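Local atomic coordinates of FAD-dependent pyridine nucleotide-disulphide oxidoreductase (Desulfovibrio vulgaris, PDB entry 3IWA), a protein that probably uses FAD to pass electrons from a reduced pyridine nucleotide to a disulphide or related substrate, as in other pyridine nucleotide-disulphide oxidoreductases. Residues Val31-Ala37 with Glu82-Arg88; Asp93-Val99 with Thr111-Leu117; Gly137-Val141 with Asp248-Ala253; Gln151-Ala156 with Ser177-Trp182. All blocks are in the same frame, centred on the assembly; numbering follows the deposited sequence.

Contact 1: residues Val31-Ala37 with Glu82-Arg88; sequences VTMIDQA and EALVETR
The contact belongs to the edge of the five-stranded parallel sheet of the Rossmann-type domain expected to hold FAD. Strand 31-34 runs beside the outermost strand, 82-84, with their axes 16° apart. Thr32, Met33 and Ile34 pair with Glu82, Ala83 and Leu84. The ladder starts at Glu82 N, which donates a hydrogen bond to Val31 O. It continues through Met33 N to Glu82 O and Leu84 N to Met33 O, and closes with a longer bond of 3.2 Å from Asp35 N to Leu84 O. On the face with Thr32 and Ile34, Thr32 CG2 packs on Leu84 CD1 at 3.8 Å. The side chains of Thr32 and Glu82 lie side by side. Glu82 OE2 bonds to His30 and OE1 forms a salt bridge with Arg110; Thr32 OG1 bonds to His5. Past the strands, Asp35 grips the turn at Val85-Glu86 and the start of strand 87-93. Its CG sits between the backbone N and the carbonyl carbon (chi1 69°), which turns the carboxylate to these amides. Asp35 OD2 takes a weak bond from Glu86 N. Asp35 OD1 accepts Thr87 N on its syn lone pair at 2.9 Å, with a nearly straight N-H...O angle of 171°.

Contact 2: residues Asp93-Val99 with Thr111-Leu117; sequences DRAAHTV and TLKYDKL
A backbone and a CB lie against an aromatic face here: Tyr114 spreads its ring under His97, just beyond the paired part of the beta hairpin 98-103/109-113. His97 CB stands 4.0 Å from the centroid of the Tyr114 ring, only 11° off the normal, in a CH-pi contact. Leu117 CB lies over the opposite face, so the ring is sandwiched. The imidazole of His97 is oblique to the phenol, their planes 45° apart. Tyr114 CG takes the position between backbone N and carbonyl carbon (chi1 71°), which brings the ring under His97. His97 and Thr98 both face Asp93 in a G1 beta bulge, where strand 87-93 turns into strand 98-103. His97 adopts left-handed backbone angles there. Its ring is held by ND1 bonding to Ala95 O, and by NE2 bonding to Asp288 beside strand 289-291, at the far edge of the first parallel sheet. Tyr114 N donates to His97 O. Beyond it, Val99 and Leu112 form a hydrogen-bonded antiparallel pair, with both bonds 2.9 Å long, Val99 N to Leu112 O and Leu112 N to Val99 O. Lys113 bends at chi2 and runs its methylenes past His97 O, bringing CE to 3.2 Å from Ala96 O. On the buried side, Val99 CG2 meets Tyr114 CD2 at 3.8 Å and Leu117 CD1 at 4.0 Å.

Contact 3: residues Gly137-Val141 with Asp248-Ala253; sequences GVTPV and DLVILA
This is a parallel strand pairing at the edge of the second five-stranded sheet, in the domain that, by family, probably binds the pyridine nucleotide. Strand 138-140 is outermost, and strand 249-252 is its neighbour. Four backbone bonds join them. Val250 N gives a practically straight bond to Gly137 O (179°), and Thr139 N gives a short one of 2.7 Å to Val250 O. Leu252 N approaches Thr139 O from above the carbonyl plane. Val141 N closes the ladder on Leu252 O. Pro140 has no N-H to give, but its nitrogen does not fall at a bonding position toward strand 249-252. On the face with Val138, Val250 and Leu252, Val138 CG1 lies 3.9 Å from Leu252 CG. Val138 CG1 is anti to the backbone N (chi1 180°), which directs it toward the C-terminal end of its strand, beside Leu252 of the next. On the other face, Leu249 CD1 touches Thr139 OG1 at 3.6 Å, and Val141 CG2 meets Ile251 CG2 at 3.9 Å. Helix 144-153 packs on Thr139 and Val141. All hydrogen bonds between the segments are backbone to backbone, so the main chain sets the register, while the side chains contribute mainly van der Waals packing.

Contact 4: residues Gln151-Ala156 with Ser177-Trp182; sequences QHAISA and SLADMW
Trp182 reaches from helix 169-182 to the end of helix 144-153, in the second Rossmann-type domain, probably the one for the pyridine nucleotide. Its CB points toward segment 151-156 and carries CG anti to the carbonyl carbon (chi1 -60°), which lays the indole across the loop that follows that helix. CD1 is the first ring atom to touch, 4.0 Å from Ile154 CG2. This methyl sits over the five-membered ring, 12° off its normal. Next, NE1 donates to Gln151 O at 3.0 Å. The oxygen lies near the indole plane and the donor lies in the carbonyl plane, so the bond, with the packing on both faces, limits rotation of the ring. CE2 and then CZ2 of the six-membered ring pass Ile154 O, CZ2 at 3.3 Å. CH2 comes to Ser155 CA, which stands over the six-membered ring on the same face as Ile154 CG2. CZ3 ends the path near Ala156 N. The opposite face bears on CB of Met181. Met181 itself bends at chi3 and sets CE over one face of the His152 ring, 4.1 Å from His152 CE1. One turn back along the helix, Ser177 CB and OG pack against the amide of Gln151, while Ser177 OG has a weak bond to Glu173 O. Ile154 CD1 and Leu178 CD2 cross at about a right angle, 3.8 Å apart, on the buried side. The contact thus joins the end of helix 144-153 and the loop after it to the C-terminal part of helix 169-182, with Leu178 also packing on Thr186 of strand 185-189.

The four contacts fall into two touching pairs. Contacts 1 and 2 meet where Ile34 CD1 packs on Leu112 CD1 at 3.6 Å, between the first parallel sheet and the three-stranded antiparallel sheet. Their centres are 15 Å apart. Contacts 3 and 4 meet through Leu249, whose CD2 lies 4.1 Å from Leu178 CD1, joining the second parallel sheet to its helices. Their centres are 14 Å apart. The two pairs do not touch: the nearest atoms of contacts 1 and 3 are about 12 Å apart. No FAD is present in the model. The calcium ion is about 13 Å from the side chain of Asp248 in contact 3.

Contact 1: residues Val31-Ala37 with Glu82-Arg88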
loop_
_atom_site.group_PDB
_atom_site.type_symbol
_atom_site.label_atom_id
_atom_site.label_comp_id
_atom_site.label_asym_id
_atom_site.label_seq_id
_atom_site.Cartn_x
_atom_site.Cartn_y
_atom_site.Cartn_z
ATOM N N VAL A 31 36.971 4.596 8.277
ATOM C CA VAL A 31 35.954 5.586 8.531
ATOM C C VAL A 31 36.191 6.195 9.896
ATOM O O VAL A 31 36.467 5.479 10.867
ATOM C CB VAL A 31 34.533 5.004 8.523
ATOM C CG1 VAL A 31 33.511 6.066 8.985
ATOM C CG2 VAL A 31 34.203 4.467 7.164
ATOM N N THR A 32 36.082 7.523 9.951
ATOM C CA THR A 32 36.065 8.242 11.210
ATOM C C THR A 32 34.727 8.980 11.293
ATOM O O THR A 32 34.336 9.684 10.370
ATOM C CB THR A 32 37.265 9.233 11.294
ATOM O OG1 THR A 32 38.497 8.530 11.056
ATOM C CG2 THR A 32 37.305 9.927 12.640
ATOM N N MET A 33 34.045 8.811 12.410
ATOM C CA MET A 33 32.765 9.434 12.674
ATOM C C MET A 33 32.950 10.412 13.818
ATOM O O MET A 33 33.556 10.069 14.822
ATOM C CB MET A 33 31.747 8.386 13.109
ATOM C CG MET A 33 31.296 7.424 12.027
ATOM S SD MET A 33 29.674 6.707 12.400
ATOM C CE MET A 33 28.642 8.123 12.474
ATOM N N ILE A 34 32.411 11.613 13.662
ATOM C CA ILE A 34 32.508 12.664 14.638
ATOM C C ILE A 34 31.087 12.935 15.056
ATOM O O ILE A 34 30.199 13.024 14.207
ATOM C CB ILE A 34 33.055 13.930 13.989
ATOM C CG1 ILE A 34 34.521 13.739 13.590
ATOM C CG2 ILE A 34 32.907 15.101 14.912
ATOM C CD1 ILE A 34 34.984 14.720 12.518
ATOM N N ASP A 35 30.848 13.067 16.346
ATOM C CA ASP A 35 29.493 13.272 16.790
ATOM C C ASP A 35 28.981 14.719 16.650
ATOM O O ASP A 35 27.776 14.961 16.802
ATOM C CB ASP A 35 29.330 12.788 18.221
ATOM C CG ASP A 35 30.071 13.636 19.216
ATOM O OD1 ASP A 35 30.937 14.453 18.827
ATOM O OD2 ASP A 35 29.782 13.462 20.403
ATOM N N GLN A 36 29.871 15.667 16.360
ATOM C CA GLN A 36 29.494 17.089 16.171
ATOM C C GLN A 36 28.671 17.686 17.346
ATOM O O GLN A 36 27.675 18.400 17.154
ATOM C CB GLN A 36 28.753 17.284 14.835
ATOM C CG GLN A 36 28.707 18.739 14.352
ATOM C CD GLN A 36 30.061 19.242 13.898
ATOM O OE1 GLN A 36 31.048 18.510 13.929
ATOM N NE2 GLN A 36 30.115 20.488 13.451
ATOM N N ALA A 37 29.129 17.398 18.559
ATOM C CA ALA A 37 28.413 17.740 19.799
ATOM C C ALA A 37 28.258 19.245 20.055
ATOM O O ALA A 37 29.095 20.054 19.641
ATOM C CB ALA A 37 29.103 17.081 20.974
ATOM N N GLU A 82 36.421 4.476 13.560
ATOM C CA GLU A 82 37.036 5.382 14.545
ATOM C C GLU A 82 35.977 6.420 14.973
ATOM O O GLU A 82 35.659 7.329 14.209
ATOM C CB GLU A 82 38.278 6.064 13.916
ATOM C CG GLU A 82 39.373 6.590 14.900
ATOM C CD GLU A 82 40.340 7.655 14.279
ATOM O OE1 GLU A 82 40.800 8.555 15.030
ATOM O OE2 GLU A 82 40.638 7.586 13.057
ATOM N N ALA A 83 35.425 6.265 16.179
ATOM C CA ALA A 83 34.308 7.104 16.650
ATOM C C ALA A 83 34.730 8.126 17.699
ATOM O O ALA A 83 34.980 7.766 18.842
ATOM C CB ALA A 83 33.194 6.233 17.209
ATOM N N LEU A 84 34.777 9.398 17.314
ATOM C CA LEU A 84 35.199 10.471 18.207
ATOM C C LEU A 84 33.975 11.164 18.776
ATOM O O LEU A 84 33.267 11.863 18.055
ATOM C CB LEU A 84 36.056 11.487 17.445
ATOM C CG LEU A 84 37.293 10.914 16.745
ATOM C CD1 LEU A 84 37.934 11.941 15.796
ATOM C CD2 LEU A 84 38.288 10.413 17.779
ATOM N N VAL A 85 33.730 10.969 20.066
ATOM C CA VAL A 85 32.636 11.657 20.750
ATOM C C VAL A 85 33.056 13.014 21.327
ATOM O O VAL A 85 34.237 13.364 21.346
ATOM C CB VAL A 85 32.002 10.777 21.858
ATOM C CG1 VAL A 85 31.402 9.507 21.227
ATOM C CG2 VAL A 85 33.024 10.435 22.957
ATOM N N GLU A 86 32.067 13.779 21.771
ATOM C CA GLU A 86 32.282 15.150 22.245
ATOM C C GLU A 86 33.313 15.917 21.396
ATOM O O GLU A 86 34.173 16.619 21.931
ATOM C CB GLU A 86 32.664 15.148 23.736
ATOM C CG GLU A 86 31.582 14.532 24.629
ATOM C CD GLU A 86 31.742 14.881 26.118
ATOM O OE1 GLU A 86 31.483 16.050 26.500
ATOM O OE2 GLU A 86 32.101 13.979 26.916
ATOM N N THR A 87 33.189 15.782 20.075
ATOM C CA THR A 87 34.133 16.341 19.102
ATOM C C THR A 87 33.375 17.126 18.050
ATOM O O THR A 87 32.345 16.668 17.574
ATOM C CB THR A 87 34.896 15.216 18.391
ATOM O OG1 THR A 87 35.452 14.336 19.368
ATOM C CG2 THR A 87 35.980 15.750 17.541
ATOM N N ARG A 88 33.900 18.292 17.679
ATOM C CA ARG A 88 33.274 19.164 16.678
ATOM C C ARG A 88 34.139 19.404 15.470
ATOM O O ARG A 88 35.312 19.679 15.608
ATOM C CB ARG A 88 32.995 20.539 17.264
ATOM C CG ARG A 88 31.786 20.581 18.127
ATOM C CD ARG A 88 31.249 21.982 18.312
ATOM N NE ARG A 88 29.946 22.142 17.650
ATOM C CZ ARG A 88 29.690 23.004 16.668
ATOM N NH1 ARG A 88 30.640 23.818 16.209
ATOM N NH2 ARG A 88 28.473 23.055 16.154
#

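Contact 2: residues Asp93-Val99 with Thr111-Leu117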
loop_
_atom_site.group_PDB
_atom_site.type_symbol
_atom_site.label_atom_id
_atom_site.label_comp_id
_atom_site.label_asym_id
_atom_site.label_seq_id
_atom_site.Cartn_x
_atom_site.Cartn_y
_atom_site.Cartn_z
ATOM N N ASP A 93 37.998 22.134 4.572
ATOM C CA ASP A 93 38.761 22.656 3.446
ATOM C C ASP A 93 38.604 21.665 2.329
ATOM O O ASP A 93 39.210 20.602 2.337
ATOM C CB ASP A 93 40.238 22.866 3.808
ATOM C CG ASP A 93 41.031 23.578 2.701
ATOM O OD1 ASP A 93 40.523 23.717 1.566
ATOM O OD2 ASP A 93 42.187 23.983 2.972
ATOM N N ARG A 94 37.784 22.052 1.366
ATOM C CA ARG A 94 37.417 21.190 0.251
ATOM C C ARG A 94 38.561 20.923 -0.721
ATOM O O ARG A 94 38.767 19.775 -1.139
ATOM C CB ARG A 94 36.240 21.802 -0.490
ATOM C CG ARG A 94 34.975 21.704 0.302
ATOM C CD ARG A 94 34.007 22.712 -0.182
ATOM N NE ARG A 94 33.762 22.546 -1.600
ATOM C CZ ARG A 94 33.206 23.474 -2.357
ATOM N NH1 ARG A 94 32.848 24.630 -1.821
ATOM N NH2 ARG A 94 33.005 23.248 -3.643
ATOM N N ALA A 95 39.301 21.971 -1.087
ATOM C CA ALA A 95 40.447 21.814 -2.011
ATOM C C ALA A 95 41.498 20.857 -1.426
ATOM O O ALA A 95 41.993 19.950 -2.119
ATOM C CB ALA A 95 41.072 23.173 -2.339
ATOM N N ALA A 96 41.795 21.047 -0.139
ATOM C CA ALA A 96 42.752 20.216 0.597
ATOM C C ALA A 96 42.223 18.876 1.139
ATOM O O ALA A 96 43.012 18.065 1.652
ATOM C CB ALA A 96 43.323 21.035 1.762
ATOM N N HIS A 97 40.907 18.668 1.080
ATOM C CA HIS A 97 40.252 17.472 1.634
ATOM C C HIS A 97 40.641 17.236 3.101
ATOM O O HIS A 97 41.125 16.173 3.494
ATOM C CB HIS A 97 40.548 16.248 0.762
ATOM C CG HIS A 97 39.902 16.299 -0.592
ATOM N ND1 HIS A 97 40.224 17.243 -1.542
ATOM C CD2 HIS A 97 38.945 15.520 -1.152
ATOM C CE1 HIS A 97 39.496 17.045 -2.628
ATOM N NE2 HIS A 97 38.708 16.007 -2.416
ATOM N N THR A 98 40.413 18.252 3.911
ATOM C CA THR A 98 40.727 18.197 5.331
ATOM C C THR A 98 39.560 18.758 6.149
ATOM O O THR A 98 38.849 19.646 5.700
ATOM C CB THR A 98 42.016 19.022 5.677
ATOM O OG1 THR A 98 41.754 20.413 5.500
ATOM C CG2 THR A 98 43.207 18.620 4.790
ATOM N N VAL A 99 39.381 18.210 7.346
ATOM C CA VAL A 99 38.426 18.723 8.323
ATOM C C VAL A 99 39.197 18.975 9.607
ATOM O O VAL A 99 39.799 18.043 10.136
ATOM C CB VAL A 99 37.320 17.703 8.699
ATOM C CG1 VAL A 99 36.318 18.373 9.566
ATOM C CG2 VAL A 99 36.657 17.101 7.481
ATOM N N THR A 111 43.519 17.658 12.678
ATOM C CA THR A 111 43.192 17.842 11.267
ATOM C C THR A 111 43.083 16.465 10.626
ATOM O O THR A 111 44.091 15.768 10.450
ATOM C CB THR A 111 44.253 18.684 10.542
ATOM O OG1 THR A 111 44.039 20.070 10.834
ATOM C CG2 THR A 111 44.186 18.495 9.041
ATOM N N LEU A 112 41.848 16.064 10.319
ATOM C CA LEU A 112 41.581 14.779 9.677
ATOM C C LEU A 112 41.692 14.979 8.185
ATOM O O LEU A 112 41.307 16.028 7.681
ATOM C CB LEU A 112 40.163 14.310 9.991
ATOM C CG LEU A 112 39.767 14.037 11.443
ATOM C CD1 LEU A 112 38.284 13.679 11.496
ATOM C CD2 LEU A 112 40.636 12.918 12.057
ATOM N N LYS A 113 42.196 13.975 7.476
ATOM C CA LYS A 113 42.192 14.002 6.017
ATOM C C LYS A 113 41.148 13.019 5.463
ATOM O O LYS A 113 40.888 11.954 6.060
ATOM C CB LYS A 113 43.590 13.715 5.451
ATOM C CG LYS A 113 43.974 14.658 4.290
ATOM C CD LYS A 113 43.663 14.061 2.921
ATOM C CE LYS A 113 44.018 15.018 1.784
ATOM N NZ LYS A 113 43.629 14.457 0.444
ATOM N N TYR A 114 40.540 13.375 4.334
ATOM C CA TYR A 114 39.485 12.542 3.805
ATOM C C TYR A 114 39.578 12.385 2.310
ATOM O O TYR A 114 40.057 13.271 1.609
ATOM C CB TYR A 114 38.097 13.072 4.219
ATOM C CG TYR A 114 37.658 14.360 3.553
ATOM C CD1 TYR A 114 37.118 14.363 2.281
ATOM C CD2 TYR A 114 37.766 15.571 4.216
ATOM C CE1 TYR A 114 36.710 15.548 1.678
ATOM C CE2 TYR A 114 37.352 16.743 3.638
ATOM C CZ TYR A 114 36.826 16.729 2.376
ATOM O OH TYR A 114 36.427 17.915 1.815
ATOM N N ASP A 115 39.119 11.225 1.850
ATOM C CA ASP A 115 38.828 10.991 0.435
ATOM C C ASP A 115 37.373 11.343 0.129
ATOM O O ASP A 115 37.078 11.843 -0.945
ATOM C CB ASP A 115 39.068 9.523 0.095
ATOM C CG ASP A 115 40.522 9.113 0.311
ATOM O OD1 ASP A 115 41.283 9.349 -0.640
ATOM O OD2 ASP A 115 40.883 8.566 1.405
ATOM N N LYS A 116 36.470 11.042 1.069
ATOM C CA LYS A 116 35.073 11.373 0.927
ATOM C C LYS A 116 34.564 11.812 2.277
ATOM O O LYS A 116 34.978 11.282 3.279
ATOM C CB LYS A 116 34.252 10.165 0.446
ATOM C CG LYS A 116 34.648 9.561 -0.893
ATOM C CD LYS A 116 34.393 10.462 -2.061
ATOM C CE LYS A 116 35.077 9.910 -3.318
ATOM N NZ LYS A 116 34.864 10.799 -4.517
ATOM N N LEU A 117 33.664 12.778 2.278
ATOM C CA LEU A 117 33.028 13.276 3.504
ATOM C C LEU A 117 31.502 13.085 3.466
ATOM O O LEU A 117 30.856 13.264 2.430
ATOM C CB LEU A 117 33.337 14.764 3.657
ATOM C CG LEU A 117 32.929 15.531 4.923
ATOM C CD1 LEU A 117 33.533 14.949 6.228
ATOM C CD2 LEU A 117 33.319 17.000 4.754
#

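Contact 3: residues Gly137-Val141 with Asp248-Ala253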
loop_
_atom_site.group_PDB
_atom_site.type_symbol
_atom_site.label_atom_id
_atom_site.label_comp_id
_atom_site.label_asym_id
_atom_site.label_seq_id
_atom_site.Cartn_x
_atom_site.Cartn_y
_atom_site.Cartn_z
ATOM N N GLY A 137 14.800 23.665 31.481
ATOM C CA GLY A 137 13.453 23.084 31.295
ATOM C C GLY A 137 12.810 23.332 29.932
ATOM O O GLY A 137 11.739 22.831 29.671
ATOM N N VAL A 138 13.451 24.139 29.095
ATOM C CA VAL A 138 12.986 24.446 27.756
ATOM C C VAL A 138 13.761 23.562 26.777
ATOM O O VAL A 138 14.945 23.798 26.491
ATOM C CB VAL A 138 13.179 25.944 27.397
ATOM C CG1 VAL A 138 12.690 26.226 25.991
ATOM C CG2 VAL A 138 12.458 26.856 28.401
ATOM N N THR A 139 13.084 22.538 26.260
ATOM C CA THR A 139 13.769 21.472 25.562
ATOM C C THR A 139 13.385 21.348 24.104
ATOM O O THR A 139 12.284 20.920 23.805
ATOM C CB THR A 139 13.470 20.145 26.205
ATOM O OG1 THR A 139 13.383 20.318 27.616
ATOM C CG2 THR A 139 14.557 19.143 25.862
ATOM N N PRO A 140 14.332 21.651 23.195
ATOM C CA PRO A 140 14.095 21.475 21.777
ATOM C C PRO A 140 14.025 19.992 21.490
ATOM O O PRO A 140 14.770 19.229 22.091
ATOM C CB PRO A 140 15.365 22.049 21.130
ATOM C CG PRO A 140 16.452 21.729 22.106
ATOM C CD PRO A 140 15.774 21.803 23.486
ATOM N N VAL A 141 13.116 19.589 20.613
ATOM C CA VAL A 141 13.081 18.207 20.113
ATOM C C VAL A 141 12.885 18.248 18.592
ATOM O O VAL A 141 11.809 18.597 18.117
ATOM C CB VAL A 141 11.966 17.396 20.813
ATOM C CG1 VAL A 141 11.868 15.985 20.220
ATOM C CG2 VAL A 141 12.232 17.368 22.319
ATOM N N ASP A 248 6.661 23.398 34.173
ATOM C CA ASP A 248 8.040 23.124 34.569
ATOM C C ASP A 248 8.822 22.422 33.453
ATOM O O ASP A 248 10.027 22.253 33.542
ATOM C CB ASP A 248 8.115 22.333 35.897
ATOM C CG ASP A 248 7.145 21.155 35.953
ATOM O OD1 ASP A 248 7.576 19.981 35.894
ATOM O OD2 ASP A 248 5.942 21.393 36.082
ATOM N N LEU A 249 8.125 21.982 32.417
ATOM C CA LEU A 249 8.767 21.469 31.179
ATOM C C LEU A 249 8.064 22.102 29.980
ATOM O O LEU A 249 6.845 22.058 29.887
ATOM C CB LEU A 249 8.648 19.939 31.085
ATOM C CG LEU A 249 9.248 19.256 29.850
ATOM C CD1 LEU A 249 10.768 19.259 29.890
ATOM C CD2 LEU A 249 8.725 17.841 29.730
ATOM N N VAL A 250 8.856 22.669 29.081
ATOM C CA VAL A 250 8.381 23.220 27.833
ATOM C C VAL A 250 9.138 22.568 26.668
ATOM O O VAL A 250 10.373 22.647 26.584
ATOM C CB VAL A 250 8.565 24.745 27.793
ATOM C CG1 VAL A 250 8.193 25.282 26.442
ATOM C CG2 VAL A 250 7.746 25.403 28.917
ATOM N N ILE A 251 8.388 21.901 25.799
ATOM C CA ILE A 251 8.945 21.224 24.638
ATOM C C ILE A 251 8.814 22.148 23.425
ATOM O O ILE A 251 7.723 22.599 23.105
ATOM C CB ILE A 251 8.199 19.908 24.376
ATOM C CG1 ILE A 251 8.160 19.030 25.635
ATOM C CG2 ILE A 251 8.846 19.132 23.277
ATOM C CD1 ILE A 251 9.505 18.484 26.032
ATOM N N LEU A 252 9.934 22.469 22.795
ATOM C CA LEU A 252 9.937 23.200 21.533
ATOM C C LEU A 252 9.880 22.198 20.356
ATOM O O LEU A 252 10.834 21.450 20.111
ATOM C CB LEU A 252 11.177 24.102 21.413
ATOM C CG LEU A 252 11.379 25.188 22.480
ATOM C CD1 LEU A 252 12.525 26.094 22.059
ATOM C CD2 LEU A 252 10.130 26.016 22.761
ATOM N N ALA A 253 8.742 22.198 19.667
ATOM C CA ALA A 253 8.430 21.289 18.569
ATOM C C ALA A 253 7.711 22.113 17.524
ATOM O O ALA A 253 6.652 21.735 17.046
ATOM C CB ALA A 253 7.513 20.161 19.045
#

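Contact 4: residues Gln151-Ala156 with Ser177-Trp182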
loop_
_atom_site.group_PDB
_atom_site.type_symbol
_atom_site.label_atom_id
_atom_site.label_comp_id
_atom_site.label_asym_id
_atom_site.label_seq_id
_atom_site.Cartn_x
_atom_site.Cartn_y
_atom_site.Cartn_z
ATOM N N GLN A 151 11.741 11.350 26.531
ATOM C CA GLN A 151 10.721 10.481 27.147
ATOM C C GLN A 151 11.304 9.514 28.183
ATOM O O GLN A 151 10.699 9.291 29.234
ATOM C CB GLN A 151 9.967 9.675 26.082
ATOM C CG GLN A 151 8.928 10.457 25.316
ATOM C CD GLN A 151 8.464 9.768 24.034
ATOM O OE1 GLN A 151 8.506 8.540 23.898
ATOM N NE2 GLN A 151 7.993 10.569 23.093
ATOM N N HIS A 152 12.471 8.940 27.875
ATOM C CA HIS A 152 13.130 7.964 28.764
ATOM C C HIS A 152 14.095 8.609 29.775
ATOM O O HIS A 152 14.630 7.916 30.637
ATOM C CB HIS A 152 13.822 6.840 27.948
ATOM C CG HIS A 152 12.856 5.936 27.229
ATOM N ND1 HIS A 152 12.069 6.371 26.181
ATOM C CD2 HIS A 152 12.535 4.630 27.414
ATOM C CE1 HIS A 152 11.311 5.376 25.746
ATOM N NE2 HIS A 152 11.572 4.307 26.479
ATOM N N ALA A 153 14.299 9.923 29.693
ATOM C CA ALA A 153 15.118 10.649 30.697
ATOM C C ALA A 153 14.265 11.152 31.868
ATOM O O ALA A 153 14.780 11.464 32.948
ATOM C CB ALA A 153 15.867 11.812 30.046
ATOM N N ILE A 154 12.960 11.257 31.620
ATOM C CA ILE A 154 11.974 11.552 32.664
ATOM C C ILE A 154 11.641 10.253 33.418
ATOM O O ILE A 154 11.688 9.140 32.853
ATOM C CB ILE A 154 10.662 12.155 32.068
ATOM C CG1 ILE A 154 10.941 13.516 31.424
ATOM C CG2 ILE A 154 9.552 12.260 33.134
ATOM C CD1 ILE A 154 9.991 13.860 30.317
ATOM N N SER A 155 11.314 10.418 34.693
ATOM C CA SER A 155 10.853 9.322 35.545
ATOM C C SER A 155 9.740 9.838 36.459
ATOM O O SER A 155 9.473 11.052 36.518
ATOM C CB SER A 155 12.016 8.722 36.361
ATOM O OG SER A 155 12.628 9.679 37.214
ATOM N N ALA A 156 9.099 8.894 37.145
ATOM C CA ALA A 156 7.930 9.147 37.994
ATOM C C ALA A 156 8.142 10.346 38.928
ATOM O O ALA A 156 9.166 10.432 39.610
ATOM C CB ALA A 156 7.589 7.857 38.813
ATOM N N SER A 177 2.944 10.695 24.589
ATOM C CA SER A 177 3.900 10.000 25.441
ATOM C C SER A 177 3.923 10.509 26.867
ATOM O O SER A 177 3.928 9.716 27.805
ATOM C CB SER A 177 5.308 10.144 24.898
ATOM O OG SER A 177 5.480 9.334 23.757
ATOM N N LEU A 178 3.991 11.826 27.020
ATOM C CA LEU A 178 4.067 12.424 28.343
ATOM C C LEU A 178 2.798 12.112 29.124
ATOM O O LEU A 178 2.883 11.693 30.269
ATOM C CB LEU A 178 4.327 13.940 28.289
ATOM C CG LEU A 178 5.632 14.407 27.618
ATOM C CD1 LEU A 178 5.776 15.921 27.615
ATOM C CD2 LEU A 178 6.838 13.774 28.284
ATOM N N ALA A 179 1.628 12.291 28.518
ATOM C CA ALA A 179 0.380 12.015 29.236
ATOM C C ALA A 179 0.194 10.521 29.500
ATOM O O ALA A 179 -0.319 10.132 30.543
ATOM C CB ALA A 179 -0.821 12.587 28.497
ATOM N N ASP A 180 0.648 9.674 28.583
ATOM C CA ASP A 180 0.348 8.234 28.663
ATOM C C ASP A 180 1.376 7.390 29.418
ATOM O O ASP A 180 1.004 6.479 30.139
ATOM C CB ASP A 180 0.148 7.660 27.254
ATOM C CG ASP A 180 -1.059 6.761 27.160
ATOM O OD1 ASP A 180 -2.096 7.085 27.785
ATOM O OD2 ASP A 180 -0.972 5.736 26.458
ATOM N N MET A 181 2.664 7.658 29.220
ATOM C CA MET A 181 3.711 6.922 29.931
ATOM C C MET A 181 3.800 7.424 31.351
ATOM O O MET A 181 4.078 6.650 32.256
ATOM C CB MET A 181 5.108 7.116 29.316
ATOM C CG MET A 181 5.383 6.474 27.944
ATOM S SD MET A 181 6.809 7.289 27.124
ATOM C CE MET A 181 8.215 6.758 28.100
ATOM N N TRP A 182 3.609 8.723 31.550
ATOM C CA TRP A 182 3.951 9.314 32.829
ATOM C C TRP A 182 2.844 10.064 33.543
ATOM O O TRP A 182 3.084 10.570 34.641
ATOM C CB TRP A 182 5.124 10.264 32.650
ATOM C CG TRP A 182 6.344 9.628 32.125
ATOM C CD1 TRP A 182 7.007 9.961 30.984
ATOM C CD2 TRP A 182 7.071 8.547 32.716
ATOM N NE1 TRP A 182 8.110 9.157 30.825
ATOM C CE2 TRP A 182 8.172 8.279 31.874
ATOM C CE3 TRP A 182 6.899 7.776 33.871
ATOM C CZ2 TRP A 182 9.093 7.274 32.147
ATOM C CZ3 TRP A 182 7.821 6.783 34.149
ATOM C CH2 TRP A 182 8.903 6.539 33.290
#